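Local coordinates for protein EreC (Klebsiella pneumoniae, PDB 6XCQ) that probably hydrolyses the macrolactone ester of erythromycin and related antibiotics, an esterase activity linked to macrolide resistance, at residues 161-166 / 256-261; 192-197 / 208-213; 167-172 / 245-250. The protein carries 1 engineered substitution. All coordinates share one frame; numbering follows the deposited sequence.

Interaction 1 of 3, residues 161-166 / 256-261; sequences LNPRDD and EYTLET
Leu161 and Thr258 meet where the capped N-terminus of helix 164-177 lies against helix 244-267, in the all-helical region between strands 151-154 and 301-304. The cap is the side chain of Asn162, whose OD1 accepts from Arg164 N at 2.9 Å, with the donor well above the carbonyl plane. Just before it, Leu161 has positive phi and psi, a left-handed helical conformation. Its isobutyl group crosses the side chain of Thr261 at about a right angle, with Leu161 CD1 3.7 Å from Thr261 CG2 and CD2 slightly farther off. Thr258 places its methyl anti to the backbone N (OG1 at chi1 -67°), which points CG2 at the carbonyl and CB of Leu161, while OG1 bonds to Ser254 O within its own helix. A water bridges the two segments, donating to Asp166 OD2 at 2.6 Å and to Thr258 OG1 at 3.0 Å; Asp166 OD2 is also held by Ser254 OG. Thr261 OG1 is occupied within its own helix, since it and Thr261 N reach Tyr257 O from opposite faces of the carbonyl plane. Leu161 O, buried without a polar partner in the model, faces Thr258 CG2 at 3.5 Å.

Interaction 2 of 3, residues 192-197 / 208-213; sequences LASIDG and GEMETA
Met210 starts with CG beside its backbone N (chi1 -64°), continues fully extended through chi2 and then bends at chi3 (53°). The bend swings CE aside, so it is the sulfur that meets Ile195. On the other side of the contact, Ile195 has CG1 next to its own backbone N, and a second turn at chi2 (-60°) carries CD1 out to the thioether. The two side chains cross at about a right angle, with Ile195 CD1 3.9 Å from Met210 SD, while CD1 and Met210 CE are 5.6 Å apart. Ser194 borders the same methionine nearer its root in a loose contact, its OG lying 4.1 Å from Met210 CG. Leu192 contributes a looser neighbour, with its CD2 4.6 Å from Met210 SD. Two tight turns present these side chains. A type I beta turn runs from Leu192 to Ile195, closed by Ile195 N bonding to Leu192 O at 3.2 Å, and an inverse gamma turn follows directly, centred on Ile195. Lys206 NZ, from helix 200-208, bonds to Ser194 O and forms a salt bridge with Asp196 OD1. The partner segment is a connection too, since Glu211 takes the N-cap position of the next helix and its N bonds to Gln214 OE1. The contact therefore joins two successive interhelical links, from helix 182-191 to helix 200-208 and from helix 200-208 to helix 212-231. No strand occurs between them; helix 200-208 covers Ile195 through Ser203 and Trp207, and helix 244-267 reaches the site with Leu259 against Leu192 and Leu262 against Ile195.

Interaction 3 of 3, residues 167-172 / 245-250; sequences LAQLAE and FRKASD
Gln169 and Lys247 cross at about a right angle, with the amide end of the glutamine brought up to the root of the lysine: Gln169 OE1 lies 3.9 Å from Lys247 CB. This is a van der Waals approach, and the polar partner of OE1 is Arg251 NH1, one helical turn further along the lysine's helix. The glutamine reaches across because CG is anti to its backbone N (chi1 -174°) and the chain stays extended beyond it, although a second conformer makes this placement less certain. Lys247 is extended too, and its chain leads away from the amide, so that CB makes the contact. Helices 164-177 and 244-267 run in opposite senses here within a helical bundle; Leu170 CA and Ala248 CA, 5.6 Å apart, are the nearest pair of CA atoms between the two segments. Beside the glutamine and lysine, Leu170 turns one branch onto the small Ala248. Its chi1 of 178° sends CG away from the backbone N, and chi2 of 60° then directs CD1 to the alanine. Ile252 and Ile255 extend the apolar strip around Leu170, and Ile173 does so next to Ala248. The CD1 methyl rests on both side chain and backbone, with Leu170 CD1 3.9 Å from Ala248 CB and 4.0 Å from Ala248 O.

Interactions 1 and 3 follow one another along the same pair of helices, 164-177 and 244-267, with centres about 13 Å apart: interaction 1 lies at the capped start of the first helix and interaction 3 immediately beyond it. Interaction 2 is nested within the chain loops closed by both. It touches interaction 1, about 11 Å away between centres, where Ile195 CG2 lies 3.5 Å from Leu161 O and 3.8 Å from Pro163 CD. Its link to interaction 3, about 21 Å distant between centres, is Leu192 CD1 against Leu167 CD1 at 3.8 Å. All three belong to the helical part of the esterase.

Interaction 1 of 3, residues 161-166 / 256-261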
loop_
_atom_site.group_PDB
_atom_site.type_symbol
_atom_site.label_atom_id
_atom_site.label_comp_id
_atom_site.label_asym_id
_atom_site.label_seq_id
_atom_site.Cartn_x
_atom_site.Cartn_y
_atom_site.Cartn_z
ATOM N N LEU A 161 -4.339 -12.004 1.344
ATOM C CA LEU A 161 -5.776 -12.257 1.550
ATOM C C LEU A 161 -6.009 -13.562 2.320
ATOM O O LEU A 161 -7.045 -14.209 2.189
ATOM C CB LEU A 161 -6.565 -12.245 0.230
ATOM C CG LEU A 161 -6.447 -10.950 -0.594
ATOM C CD1 LEU A 161 -7.336 -10.970 -1.861
ATOM C CD2 LEU A 161 -6.766 -9.726 0.262
ATOM N N ASN A 162 -5.061 -13.941 3.172
ATOM C CA ASN A 162 -5.257 -15.099 4.029
ATOM C C ASN A 162 -5.708 -14.602 5.398
ATOM O O ASN A 162 -4.924 -13.930 6.084
ATOM C CB ASN A 162 -3.963 -15.899 4.149
ATOM C CG ASN A 162 -4.079 -17.082 5.103
ATOM O OD1 ASN A 162 -5.102 -17.282 5.775
ATOM N ND2 ASN A 162 -3.017 -17.878 5.165
ATOM N N PRO A 163 -6.935 -14.895 5.833
ATOM C CA PRO A 163 -7.432 -14.365 7.117
ATOM C C PRO A 163 -6.940 -15.094 8.356
ATOM O O PRO A 163 -7.377 -14.749 9.464
ATOM C CB PRO A 163 -8.952 -14.526 6.983
ATOM C CG PRO A 163 -9.107 -15.756 6.143
ATOM C CD PRO A 163 -7.955 -15.694 5.130
ATOM N N ARG A 164 -6.044 -16.075 8.211
ATOM C CA ARG A 164 -5.649 -16.900 9.347
ATOM C C ARG A 164 -5.101 -16.064 10.501
ATOM O O ARG A 164 -5.545 -16.215 11.642
ATOM C CB ARG A 164 -4.614 -17.938 8.918
ATOM C CG ARG A 164 -4.293 -18.931 10.036
ATOM C CD ARG A 164 -2.945 -19.609 9.840
ATOM N NE ARG A 164 -1.824 -18.673 9.929
ATOM C CZ ARG A 164 -1.021 -18.376 8.912
ATOM N NH1 ARG A 164 -0.023 -17.516 9.078
ATOM N NH2 ARG A 164 -1.217 -18.939 7.728
ATOM N N ASP A 165 -4.103 -15.208 10.233
ATOM C CA ASP A 165 -3.506 -14.398 11.298
ATOM C C ASP A 165 -4.572 -13.565 11.999
ATOM O O ASP A 165 -4.592 -13.469 13.229
ATOM C CB ASP A 165 -2.423 -13.454 10.751
ATOM C CG ASP A 165 -1.115 -14.153 10.365
ATOM O OD1 ASP A 165 -0.876 -15.328 10.720
ATOM O OD2 ASP A 165 -0.312 -13.482 9.680
ATOM N N ASP A 166 -5.456 -12.931 11.225
ATOM C CA ASP A 166 -6.448 -12.057 11.840
ATOM C C ASP A 166 -7.374 -12.852 12.749
ATOM O O ASP A 166 -7.659 -12.434 13.874
ATOM C CB ASP A 166 -7.252 -11.325 10.771
ATOM C CG ASP A 166 -6.461 -10.202 10.103
ATOM O OD1 ASP A 166 -5.839 -9.385 10.823
ATOM O OD2 ASP A 166 -6.479 -10.132 8.856
ATOM N N GLU A 256 -13.559 -8.966 7.493
ATOM C CA GLU A 256 -14.731 -8.653 6.676
ATOM C C GLU A 256 -14.323 -8.185 5.282
ATOM O O GLU A 256 -14.878 -8.633 4.275
ATOM C CB GLU A 256 -15.578 -7.589 7.360
ATOM C CG GLU A 256 -16.770 -7.098 6.549
ATOM C CD GLU A 256 -17.362 -5.812 7.137
ATOM O OE1 GLU A 256 -18.605 -5.686 7.230
ATOM O OE2 GLU A 256 -16.570 -4.914 7.506
ATOM N N TYR A 257 -13.362 -7.267 5.207
ATOM C CA TYR A 257 -12.944 -6.769 3.898
ATOM C C TYR A 257 -12.096 -7.791 3.156
ATOM O O TYR A 257 -12.047 -7.771 1.916
ATOM C CB TYR A 257 -12.202 -5.443 4.061
ATOM C CG TYR A 257 -13.124 -4.230 4.143
ATOM C CD1 TYR A 257 -13.813 -3.916 5.317
ATOM C CD2 TYR A 257 -13.307 -3.408 3.039
ATOM C CE1 TYR A 257 -14.666 -2.798 5.386
ATOM C CE2 TYR A 257 -14.134 -2.302 3.092
ATOM C CZ TYR A 257 -14.815 -1.999 4.258
ATOM O OH TYR A 257 -15.636 -0.907 4.264
ATOM N N THR A 258 -11.433 -8.700 3.876
ATOM C CA THR A 258 -10.693 -9.757 3.184
ATOM C C THR A 258 -11.636 -10.690 2.433
ATOM O O THR A 258 -11.412 -11.006 1.259
ATOM C CB THR A 258 -9.831 -10.541 4.169
ATOM O OG1 THR A 258 -8.811 -9.680 4.665
ATOM C CG2 THR A 258 -9.167 -11.701 3.469
ATOM N N LEU A 259 -12.714 -11.128 3.089
ATOM C CA LEU A 259 -13.681 -12.001 2.425
ATOM C C LEU A 259 -14.340 -11.307 1.230
ATOM O O LEU A 259 -14.521 -11.918 0.165
ATOM C CB LEU A 259 -14.739 -12.473 3.436
ATOM C CG LEU A 259 -14.247 -13.286 4.649
ATOM C CD1 LEU A 259 -15.403 -14.010 5.376
ATOM C CD2 LEU A 259 -13.153 -14.287 4.249
ATOM N N GLU A 260 -14.714 -10.034 1.377
ATOM C CA GLU A 260 -15.351 -9.347 0.255
ATOM C C GLU A 260 -14.362 -9.164 -0.896
ATOM O O GLU A 260 -14.725 -9.318 -2.069
ATOM C CB GLU A 260 -15.924 -8.008 0.719
ATOM C CG GLU A 260 -16.452 -7.104 -0.407
ATOM C CD GLU A 260 -17.597 -7.715 -1.212
ATOM O OE1 GLU A 260 -18.116 -8.797 -0.853
ATOM O OE2 GLU A 260 -17.984 -7.091 -2.224
ATOM N N THR A 261 -13.097 -8.899 -0.576
ATOM C CA THR A 261 -12.087 -8.745 -1.620
ATOM C C THR A 261 -11.806 -10.077 -2.315
ATOM O O THR A 261 -11.600 -10.111 -3.534
ATOM C CB THR A 261 -10.822 -8.132 -1.020
ATOM O OG1 THR A 261 -11.116 -6.795 -0.624
ATOM C CG2 THR A 261 -9.671 -8.081 -2.057
HETATM O O HOH W 1 -8.233 -11.178 7.226
#

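Interaction 2 of 3, residues 192-197 / 208-213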
loop_
_atom_site.group_PDB
_atom_site.type_symbol
_atom_site.label_atom_id
_atom_site.label_comp_id
_atom_site.label_asym_id
_atom_site.label_seq_id
_atom_site.Cartn_x
_atom_site.Cartn_y
_atom_site.Cartn_z
ATOM N N LEU A 192 -12.692 -21.189 7.202
ATOM C CA LEU A 192 -11.816 -20.462 6.288
ATOM C C LEU A 192 -10.391 -21.004 6.271
ATOM O O LEU A 192 -9.477 -20.310 5.811
ATOM C CB LEU A 192 -11.798 -18.980 6.650
ATOM C CG LEU A 192 -13.147 -18.277 6.654
ATOM C CD1 LEU A 192 -13.025 -17.009 7.480
ATOM C CD2 LEU A 192 -13.568 -17.958 5.243
ATOM N N ALA A 193 -10.179 -22.226 6.762
ATOM C CA ALA A 193 -8.815 -22.734 6.885
ATOM C C ALA A 193 -8.175 -22.982 5.524
ATOM O O ALA A 193 -6.951 -22.876 5.391
ATOM C CB ALA A 193 -8.801 -24.009 7.723
ATOM N N SER A 194 -8.979 -23.287 4.504
ATOM C CA SER A 194 -8.446 -23.554 3.174
ATOM C C SER A 194 -7.973 -22.302 2.454
ATOM O O SER A 194 -7.402 -22.418 1.366
ATOM C CB SER A 194 -9.498 -24.250 2.315
ATOM O OG SER A 194 -10.431 -23.311 1.827
ATOM N N ILE A 195 -8.211 -21.114 3.003
ATOM C CA ILE A 195 -7.725 -19.873 2.396
ATOM C C ILE A 195 -6.311 -19.668 2.931
ATOM O O ILE A 195 -6.103 -19.030 3.962
ATOM C CB ILE A 195 -8.641 -18.687 2.700
ATOM C CG1 ILE A 195 -10.114 -19.072 2.548
ATOM C CG2 ILE A 195 -8.294 -17.501 1.807
ATOM C CD1 ILE A 195 -10.480 -19.551 1.181
ATOM N N ASP A 196 -5.316 -20.226 2.225
ATOM C CA ASP A 196 -3.942 -20.197 2.724
ATOM C C ASP A 196 -2.929 -19.801 1.651
ATOM O O ASP A 196 -1.761 -20.197 1.724
ATOM C CB ASP A 196 -3.554 -21.550 3.332
ATOM C CG ASP A 196 -3.601 -22.688 2.325
ATOM O OD1 ASP A 196 -3.802 -22.431 1.119
ATOM O OD2 ASP A 196 -3.450 -23.854 2.747
ATOM N N GLY A 197 -3.346 -19.032 0.652
ATOM C CA GLY A 197 -2.428 -18.607 -0.387
ATOM C C GLY A 197 -1.364 -17.646 0.126
ATOM O O GLY A 197 -1.408 -17.141 1.249
ATOM N N GLY A 208 -12.786 -19.631 -4.338
ATOM C CA GLY A 208 -13.703 -20.141 -5.343
ATOM C C GLY A 208 -13.932 -21.636 -5.274
ATOM O O GLY A 208 -14.911 -22.127 -5.849
ATOM N N GLU A 209 -13.063 -22.372 -4.575
ATOM C CA GLU A 209 -13.284 -23.800 -4.391
ATOM C C GLU A 209 -14.274 -24.107 -3.269
ATOM O O GLU A 209 -14.767 -25.240 -3.184
ATOM C CB GLU A 209 -11.947 -24.493 -4.130
ATOM C CG GLU A 209 -11.140 -24.705 -5.407
ATOM C CD GLU A 209 -9.666 -24.947 -5.148
ATOM O OE1 GLU A 209 -8.872 -24.812 -6.105
ATOM O OE2 GLU A 209 -9.299 -25.265 -3.993
ATOM N N MET A 210 -14.578 -23.135 -2.409
ATOM C CA MET A 210 -15.593 -23.345 -1.384
ATOM C C MET A 210 -16.985 -23.316 -2.005
ATOM O O MET A 210 -17.236 -22.629 -2.997
ATOM C CB MET A 210 -15.495 -22.273 -0.289
ATOM C CG MET A 210 -14.197 -22.280 0.504
ATOM S SD MET A 210 -14.117 -20.970 1.759
ATOM C CE MET A 210 -15.644 -21.291 2.631
ATOM N N GLU A 211 -17.897 -24.072 -1.409
ATOM C CA GLU A 211 -19.297 -23.974 -1.790
ATOM C C GLU A 211 -19.827 -22.583 -1.467
ATOM O O GLU A 211 -19.400 -21.943 -0.504
ATOM C CB GLU A 211 -20.123 -25.037 -1.054
ATOM C CG GLU A 211 -19.887 -26.454 -1.555
ATOM C CD GLU A 211 -20.382 -26.648 -2.983
ATOM O OE1 GLU A 211 -19.549 -26.899 -3.882
ATOM O OE2 GLU A 211 -21.610 -26.545 -3.206
ATOM N N THR A 212 -20.781 -22.121 -2.274
ATOM C CA THR A 212 -21.349 -20.796 -2.056
ATOM C C THR A 212 -21.945 -20.670 -0.657
ATOM O O THR A 212 -21.801 -19.629 -0.007
ATOM C CB THR A 212 -22.406 -20.501 -3.119
ATOM O OG1 THR A 212 -21.772 -20.412 -4.401
ATOM C CG2 THR A 212 -23.097 -19.187 -2.833
ATOM N N ALA A 213 -22.599 -21.728 -0.168
ATOM C CA ALA A 213 -23.230 -21.647 1.146
ATOM C C ALA A 213 -22.200 -21.491 2.257
ATOM O O ALA A 213 -22.445 -20.771 3.230
ATOM C CB ALA A 213 -24.105 -22.875 1.398
#

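Interaction 3 of 3, residues 167-172 / 245-250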
loop_
_atom_site.group_PDB
_atom_site.type_symbol
_atom_site.label_atom_id
_atom_site.label_comp_id
_atom_site.label_asym_id
_atom_site.label_seq_id
_atom_site.Cartn_x
_atom_site.Cartn_y
_atom_site.Cartn_z
ATOM N N LEU A 167 -7.856 -13.997 12.265
ATOM C CA LEU A 167 -8.776 -14.814 13.046
ATOM C C LEU A 167 -8.105 -15.368 14.288
ATOM O O LEU A 167 -8.741 -15.497 15.342
ATOM C CB LEU A 167 -9.310 -15.961 12.198
ATOM C CG LEU A 167 -10.323 -15.629 11.110
ATOM C CD1 LEU A 167 -10.131 -16.591 9.948
ATOM C CD2 LEU A 167 -11.749 -15.694 11.656
ATOM N N ALA A 168 -6.827 -15.725 14.178
ATOM C CA ALA A 168 -6.124 -16.299 15.318
ATOM C C ALA A 168 -5.916 -15.263 16.411
ATOM O O ALA A 168 -6.055 -15.574 17.598
ATOM C CB ALA A 168 -4.782 -16.885 14.872
ATOM N N GLN A 169 -5.557 -14.035 16.032
ATOM C CA GLN A 169 -5.446 -12.977 17.027
ATOM C C GLN A 169 -6.811 -12.651 17.612
ATOM O O GLN A 169 -6.948 -12.493 18.832
ATOM C CB GLN A 169 -4.811 -11.722 16.419
ATOM C CG GLN A 169 -4.553 -10.644 17.452
ATOM C CD GLN A 169 -4.302 -9.273 16.848
ATOM O OE1 GLN A 169 -4.858 -8.273 17.300
ATOM N NE2 GLN A 169 -3.458 -9.221 15.829
ATOM N N LEU A 170 -7.833 -12.566 16.759
ATOM C CA LEU A 170 -9.191 -12.339 17.255
ATOM C C LEU A 170 -9.589 -13.399 18.283
ATOM O O LEU A 170 -10.157 -13.078 19.339
ATOM C CB LEU A 170 -10.173 -12.328 16.077
ATOM C CG LEU A 170 -11.671 -12.147 16.381
ATOM C CD1 LEU A 170 -11.915 -10.815 17.079
ATOM C CD2 LEU A 170 -12.482 -12.240 15.086
ATOM N N ALA A 171 -9.275 -14.667 18.007
ATOM C CA ALA A 171 -9.671 -15.728 18.936
ATOM C C ALA A 171 -8.978 -15.578 20.287
ATOM O O ALA A 171 -9.586 -15.842 21.337
ATOM C CB ALA A 171 -9.387 -17.103 18.327
ATOM N N GLU A 172 -7.708 -15.152 20.290
ATOM C CA GLU A 172 -7.013 -14.933 21.556
ATOM C C GLU A 172 -7.614 -13.765 22.322
ATOM O O GLU A 172 -7.795 -13.835 23.544
ATOM C CB GLU A 172 -5.527 -14.679 21.319
ATOM C CG GLU A 172 -4.788 -15.805 20.625
ATOM C CD GLU A 172 -3.428 -15.349 20.117
ATOM O OE1 GLU A 172 -3.146 -14.133 20.211
ATOM O OE2 GLU A 172 -2.647 -16.197 19.626
ATOM N N PHE A 245 -10.408 -4.295 23.001
ATOM C CA PHE A 245 -11.615 -4.069 22.210
ATOM C C PHE A 245 -11.265 -3.475 20.846
ATOM O O PHE A 245 -11.770 -3.923 19.810
ATOM C CB PHE A 245 -12.602 -3.147 22.936
ATOM C CG PHE A 245 -13.685 -2.640 22.029
ATOM C CD1 PHE A 245 -14.731 -3.473 21.649
ATOM C CD2 PHE A 245 -13.613 -1.372 21.477
ATOM C CE1 PHE A 245 -15.710 -3.022 20.764
ATOM C CE2 PHE A 245 -14.584 -0.919 20.590
ATOM C CZ PHE A 245 -15.632 -1.740 20.241
ATOM N N ARG A 246 -10.408 -2.452 20.840
ATOM C CA ARG A 246 -9.998 -1.806 19.593
ATOM C C ARG A 246 -9.295 -2.787 18.667
ATOM O O ARG A 246 -9.535 -2.792 17.451
ATOM C CB ARG A 246 -9.083 -0.620 19.908
ATOM C CG ARG A 246 -8.846 0.344 18.750
ATOM C CD ARG A 246 -7.596 -0.007 17.947
ATOM N NE ARG A 246 -6.394 -0.082 18.771
ATOM C CZ ARG A 246 -5.301 -0.748 18.418
ATOM N NH1 ARG A 246 -5.262 -1.389 17.257
ATOM N NH2 ARG A 246 -4.249 -0.774 19.221
ATOM N N LYS A 247 -8.403 -3.613 19.220
ATOM C CA LYS A 247 -7.717 -4.603 18.392
ATOM C C LYS A 247 -8.700 -5.622 17.839
ATOM O O LYS A 247 -8.630 -5.964 16.655
ATOM C CB LYS A 247 -6.595 -5.295 19.171
ATOM C CG LYS A 247 -5.449 -4.364 19.514
ATOM C CD LYS A 247 -4.313 -5.095 20.219
ATOM C CE LYS A 247 -3.057 -4.237 20.250
ATOM N NZ LYS A 247 -1.959 -4.875 21.014
ATOM N N ALA A 248 -9.652 -6.101 18.665
ATOM C CA ALA A 248 -10.647 -7.039 18.139
ATOM C C ALA A 248 -11.463 -6.403 17.022
ATOM O O ALA A 248 -11.702 -7.026 15.975
ATOM C CB ALA A 248 -11.582 -7.536 19.251
ATOM N N SER A 249 -11.889 -5.156 17.223
ATOM C CA SER A 249 -12.666 -4.465 16.202
ATOM C C SER A 249 -11.869 -4.304 14.913
ATOM O O SER A 249 -12.422 -4.431 13.816
ATOM C CB SER A 249 -13.113 -3.106 16.728
ATOM O OG SER A 249 -13.793 -3.281 17.958
ATOM N N ASP A 250 -10.571 -4.022 15.022
ATOM C CA ASP A 250 -9.754 -3.916 13.821
ATOM C C ASP A 250 -9.630 -5.262 13.123
ATOM O O ASP A 250 -9.702 -5.332 11.889
ATOM C CB ASP A 250 -8.375 -3.363 14.167
ATOM C CG ASP A 250 -8.422 -1.901 14.612
ATOM O OD1 ASP A 250 -9.507 -1.271 14.547
ATOM O OD2 ASP A 250 -7.364 -1.386 15.032
#